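Local coordinates for transcription factor TAU subunit SFC1 (Schizosaccharomyces pombe, PDB 4BJI), which binds boxA promoter DNA of tRNA and similar genes within the tauA domain of TFIIIC, a polymerase III factor, this fragment being the DNA-binding domain of the subunit, at residues A[52-56]-A[57-61]; A[174-177]-A[178-181]. All coordinates share one frame; numbering follows the deposited sequence.

Contact 1. Residues A[52-56]-A[57-61]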
loop_
_atom_site.group_PDB
_atom_site.type_symbol
_atom_site.label_atom_id
_atom_site.label_comp_id
_atom_site.label_asym_id
_atom_site.label_seq_id
_atom_site.Cartn_x
_atom_site.Cartn_y
_atom_site.Cartn_z
ATOM N N PRO A 52 -9.042 1.908 -5.683
ATOM C CA PRO A 52 -9.686 2.602 -4.564
ATOM C C PRO A 52 -8.808 2.824 -3.344
ATOM O O PRO A 52 -9.207 3.527 -2.423
ATOM C CB PRO A 52 -10.826 1.674 -4.165
ATOM C CG PRO A 52 -10.357 0.307 -4.639
ATOM C CD PRO A 52 -9.598 0.559 -5.910
ATOM N N VAL A 53 -7.634 2.207 -3.319
ATOM C CA VAL A 53 -6.741 2.207 -2.159
ATOM C C VAL A 53 -5.321 2.476 -2.637
ATOM O O VAL A 53 -4.794 1.712 -3.476
ATOM C CB VAL A 53 -6.783 0.805 -1.461
ATOM C CG1 VAL A 53 -5.798 0.721 -0.326
ATOM C CG2 VAL A 53 -8.210 0.466 -0.964
ATOM N N TRP A 54 -4.676 3.507 -2.097
ATOM C CA TRP A 54 -3.361 3.947 -2.554
ATOM C C TRP A 54 -2.459 4.377 -1.408
ATOM O O TRP A 54 -2.897 5.128 -0.516
ATOM C CB TRP A 54 -3.499 5.217 -3.389
ATOM C CG TRP A 54 -4.083 5.122 -4.766
ATOM C CD1 TRP A 54 -5.398 5.249 -5.115
ATOM C CD2 TRP A 54 -3.351 5.000 -5.986
ATOM N NE1 TRP A 54 -5.528 5.198 -6.502
ATOM C CE2 TRP A 54 -4.278 5.046 -7.045
ATOM C CE3 TRP A 54 -2.001 4.856 -6.282
ATOM C CZ2 TRP A 54 -3.887 4.942 -8.385
ATOM C CZ3 TRP A 54 -1.624 4.739 -7.609
ATOM C CH2 TRP A 54 -2.565 4.787 -8.637
ATOM N N THR A 55 -1.172 4.066 -1.465
ATOM C CA THR A 55 -0.222 4.795 -0.630
ATOM C C THR A 55 0.021 6.203 -1.207
ATOM O O THR A 55 -0.183 6.461 -2.416
ATOM C CB THR A 55 1.126 4.125 -0.541
ATOM O OG1 THR A 55 1.649 4.028 -1.871
ATOM C CG2 THR A 55 0.993 2.740 0.108
ATOM N N ARG A 56 0.468 7.121 -0.341
ATOM C CA ARG A 56 0.967 8.416 -0.793
ATOM C C ARG A 56 2.043 8.282 -1.873
ATOM O O ARG A 56 1.986 8.955 -2.915
ATOM C CB ARG A 56 1.527 9.200 0.405
ATOM C CG ARG A 56 2.341 10.428 0.003
ATOM C CD ARG A 56 2.976 11.079 1.251
ATOM N NE ARG A 56 3.935 12.114 0.872
ATOM C CZ ARG A 56 3.552 13.320 0.515
ATOM N NH1 ARG A 56 2.260 13.608 0.528
ATOM N NH2 ARG A 56 4.454 14.232 0.155
ATOM N N ARG A 57 3.016 7.405 -1.664
ATOM C CA ARG A 57 4.108 7.270 -2.630
ATOM C C ARG A 57 3.598 6.821 -4.005
ATOM O O ARG A 57 3.982 7.382 -5.028
ATOM C CB ARG A 57 5.158 6.289 -2.111
ATOM C CG ARG A 57 6.375 6.167 -3.048
ATOM C CD ARG A 57 6.974 7.524 -3.440
ATOM N NE ARG A 57 7.310 8.354 -2.285
ATOM C CZ ARG A 57 7.713 9.622 -2.373
ATOM N NH1 ARG A 57 7.829 10.207 -3.559
ATOM N NH2 ARG A 57 8.000 10.308 -1.275
ATOM N N ALA A 58 2.719 5.826 -4.043
ATOM C CA ALA A 58 2.184 5.372 -5.318
ATOM C C ALA A 58 1.415 6.487 -6.035
ATOM O O ALA A 58 1.591 6.696 -7.232
ATOM C CB ALA A 58 1.360 4.108 -5.149
ATOM N N LEU A 59 0.616 7.266 -5.302
ATOM C CA LEU A 59 -0.069 8.406 -5.917
ATOM C C LEU A 59 0.898 9.458 -6.460
ATOM O O LEU A 59 0.722 9.956 -7.580
ATOM C CB LEU A 59 -1.015 9.073 -4.917
ATOM C CG LEU A 59 -2.315 8.320 -4.703
ATOM C CD1 LEU A 59 -3.035 8.843 -3.488
ATOM C CD2 LEU A 59 -3.186 8.403 -5.962
ATOM N N LEU A 60 1.905 9.791 -5.658
ATOM C CA LEU A 60 2.837 10.836 -6.098
ATOM C C LEU A 60 3.434 10.426 -7.432
ATOM O O LEU A 60 3.662 11.284 -8.304
ATOM C CB LEU A 60 3.946 11.027 -5.080
ATOM C CG LEU A 60 3.597 11.746 -3.782
ATOM C CD1 LEU A 60 4.737 11.584 -2.809
ATOM C CD2 LEU A 60 3.301 13.217 -4.059
ATOM N N ASN A 61 3.742 9.138 -7.603
ATOM C CA ASN A 61 4.388 8.669 -8.830
ATOM C C ASN A 61 3.450 8.644 -10.031
ATOM O O ASN A 61 3.880 8.443 -11.166
ATOM C CB ASN A 61 5.063 7.325 -8.587
ATOM C CG ASN A 61 6.219 7.449 -7.599
ATOM O OD1 ASN A 61 6.791 8.532 -7.431
ATOM N ND2 ASN A 61 6.576 6.375 -6.967
#
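W54 lays one face of its indole under L59, whose CD2 sits 3.5 Å from the centroid of the five-membered ring and 16° off the ring normal, a CH-pi contact. The two side chains run at about a right angle, and L59 CG also rests 3.6 Å from W54 CB. A58 meets the same ring differently: its CB comes in at the edge, in the ring plane, 3.6 Å from W54 CE3. The indole NE1 donates to the carbonyl of L47, while H62 and F48 meet the ring edge-to-face, so the tryptophan is fixed from several directions. With an alanine here, L59 CD2 would probably lose its aromatic bed, with a gap opened beneath it, and the L47 carbonyl its indole donor. T55 follows at the N-cap. Its chi1 of 59° swings OG1 between the backbone N and the carbonyl carbon, where it accepts from A58 N at 3.0 Å and satisfies an amide of the first helical turn. The T55 carbonyl takes L59 N at 3.1 Å. R56 begins the helix, its O accepting from L60 N at 2.9 Å; its extended chain brings NE within 3.8 Å of L60 CD1, which lies over one face of the guanidinium. NH2 of R56 donates to the T68 carbonyl. This threonine-capped passage from strand 53-55 into helix 56-60 belongs to the HTH-family region, and the order helix, strand, two helices, two strands is consistent with a winged helix.

Contact 2. Residues A[174-177]-A[178-181]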
loop_
_atom_site.group_PDB
_atom_site.type_symbol
_atom_site.label_atom_id
_atom_site.label_comp_id
_atom_site.label_asym_id
_atom_site.label_seq_id
_atom_site.Cartn_x
_atom_site.Cartn_y
_atom_site.Cartn_z
ATOM N N ARG A 174 1.380 -18.013 4.302
ATOM C CA ARG A 174 1.713 -17.485 2.981
ATOM C C ARG A 174 2.097 -16.001 3.085
ATOM O O ARG A 174 3.086 -15.552 2.494
ATOM C CB ARG A 174 0.544 -17.672 2.027
ATOM C CG ARG A 174 0.722 -17.022 0.654
ATOM C CD ARG A 174 1.889 -17.531 -0.175
ATOM N NE ARG A 174 2.012 -18.987 -0.252
ATOM C CZ ARG A 174 1.876 -19.698 -1.359
ATOM N NH1 ARG A 174 1.483 -19.148 -2.486
ATOM N NH2 ARG A 174 2.096 -21.002 -1.294
ATOM N N TYR A 175 1.321 -15.240 3.853
ATOM C CA TYR A 175 1.625 -13.832 4.065
ATOM C C TYR A 175 3.009 -13.596 4.627
ATOM O O TYR A 175 3.743 -12.746 4.132
ATOM C CB TYR A 175 0.589 -13.230 5.022
ATOM C CG TYR A 175 0.701 -11.752 5.190
ATOM C CD1 TYR A 175 0.219 -10.865 4.235
ATOM C CD2 TYR A 175 1.290 -11.226 6.330
ATOM C CE1 TYR A 175 0.318 -9.491 4.415
ATOM C CE2 TYR A 175 1.372 -9.842 6.512
ATOM C CZ TYR A 175 0.882 -9.018 5.545
ATOM O OH TYR A 175 0.996 -7.634 5.703
ATOM N N TYR A 176 3.378 -14.349 5.639
ATOM C CA TYR A 176 4.672 -14.120 6.295
ATOM C C TYR A 176 5.829 -14.683 5.480
ATOM O O TYR A 176 6.931 -14.133 5.545
ATOM C CB TYR A 176 4.623 -14.587 7.770
ATOM C CG TYR A 176 3.750 -13.664 8.617
ATOM C CD1 TYR A 176 4.094 -12.326 8.782
ATOM C CD2 TYR A 176 2.586 -14.121 9.216
ATOM C CE1 TYR A 176 3.317 -11.475 9.521
ATOM C CE2 TYR A 176 1.773 -13.256 9.951
ATOM C CZ TYR A 176 2.158 -11.947 10.090
ATOM O OH TYR A 176 1.349 -11.075 10.822
ATOM N N LYS A 177 5.588 -15.698 4.648
ATOM C CA LYS A 177 6.608 -16.117 3.677
ATOM C C LYS A 177 6.900 -14.980 2.704
ATOM O O LYS A 177 8.070 -14.625 2.479
ATOM C CB LYS A 177 6.187 -17.355 2.924
ATOM C CG LYS A 177 7.125 -17.607 1.715
ATOM C CD LYS A 177 6.765 -18.854 0.935
ATOM C CE LYS A 177 7.246 -20.075 1.686
ATOM N NZ LYS A 177 7.112 -21.330 0.828
ATOM N N VAL A 178 5.860 -14.355 2.154
ATOM C CA VAL A 178 6.022 -13.235 1.248
ATOM C C VAL A 178 6.746 -12.083 1.950
ATOM O O VAL A 178 7.700 -11.501 1.407
ATOM C CB VAL A 178 4.657 -12.803 0.720
ATOM C CG1 VAL A 178 4.779 -11.432 0.031
ATOM C CG2 VAL A 178 4.175 -13.838 -0.258
ATOM N N ARG A 179 6.333 -11.753 3.164
ATOM C CA ARG A 179 6.982 -10.670 3.904
ATOM C C ARG A 179 8.478 -10.979 4.120
ATOM O O ARG A 179 9.330 -10.087 3.926
ATOM C CB ARG A 179 6.208 -10.422 5.216
ATOM C CG ARG A 179 6.586 -9.168 6.010
ATOM C CD ARG A 179 7.903 -9.295 6.796
ATOM N NE ARG A 179 8.002 -10.527 7.571
ATOM C CZ ARG A 179 7.515 -10.731 8.790
ATOM N NH1 ARG A 179 6.872 -9.771 9.433
ATOM N NH2 ARG A 179 7.682 -11.912 9.376
ATOM N N ASP A 180 8.795 -12.199 4.511
ATOM C CA ASP A 180 10.196 -12.573 4.738
ATOM C C ASP A 180 11.003 -12.478 3.460
ATOM O O ASP A 180 12.166 -12.026 3.501
ATOM C CB ASP A 180 10.288 -13.955 5.344
ATOM C CG ASP A 180 9.847 -13.988 6.830
ATOM O OD1 ASP A 180 9.543 -12.931 7.439
ATOM O OD2 ASP A 180 9.819 -15.082 7.378
ATOM N N LEU A 181 10.447 -12.912 2.346
ATOM C CA LEU A 181 11.160 -12.819 1.066
ATOM C C LEU A 181 11.448 -11.379 0.713
ATOM O O LEU A 181 12.566 -11.031 0.320
ATOM C CB LEU A 181 10.325 -13.416 -0.037
ATOM C CG LEU A 181 10.259 -14.919 0.041
ATOM C CD1 LEU A 181 9.179 -15.385 -0.899
ATOM C CD2 LEU A 181 11.632 -15.477 -0.310
#
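Y176 and R179, three residues apart, touch ring to guanidinium: in one of the two R179 conformers, Y176 CD1 lies over one face of the guanidinium, 3.7 Å from R179 NH2. The two planes are 46° apart, so this is an oblique contact and no parallel stack. One residue on, K177 and L181 lie side by side and point the same way, with K177 CG 4.0 Å from CD1 of L181 in one of its two conformers. V178 turns CG2 back over the preceding turn, 3.4 Å from R174 O. Around this shell, D180 holds the arginine in the same conformer: NE and NH2 of R179 both reach D180 OD1, each at 2.9 Å, a side-on salt bridge that uses one carboxylate oxygen. Both nitrogens come from the same face of the carboxylate, somewhat out of its plane, and the bonds are bent, 146° for NE and 141° for NH2. R179 CG stands opposite the backbone N, and bends at chi2 and chi3 fold the chain round to that oxygen. The Y176 ring is steadied in turn by Y175, whose CD2 lies above its centre. Four backbone bonds, from V178 N to R174 O through L181 N to K177 O, hold the turn, the last 2.9 Å long. R174 NE forms a salt bridge with E208, while K177 NZ bonds to the carbonyls of L204 and A206. Within helix 172-189, V178 and L181 face helix 151-155, L181 and D180 pack on helix 197-205, and Y175 and R179 touch strand 109-111.

In the fold
Both contacts are local and neither closes a long loop: each joins side chains three to five residues apart in one unbroken stretch. Contact 1 comes first, where the chain leaves helix 35-50, forms edge strand 53-55 of the four-stranded sheet and turns into helix 56-60. The chain then runs on through helix 71-74, the strands 79-82 and 90-93 and the two-stranded sheet of 109-111 and 139-141 before reaching contact 2 in helix 172-189. The two are in series, neither nested nor crossed, with centres 22 Å apart and nearest atoms about 12 Å apart. The two-stranded sheet links them: Q141 bonds to the strand of contact 1, and L110 touches contact 2.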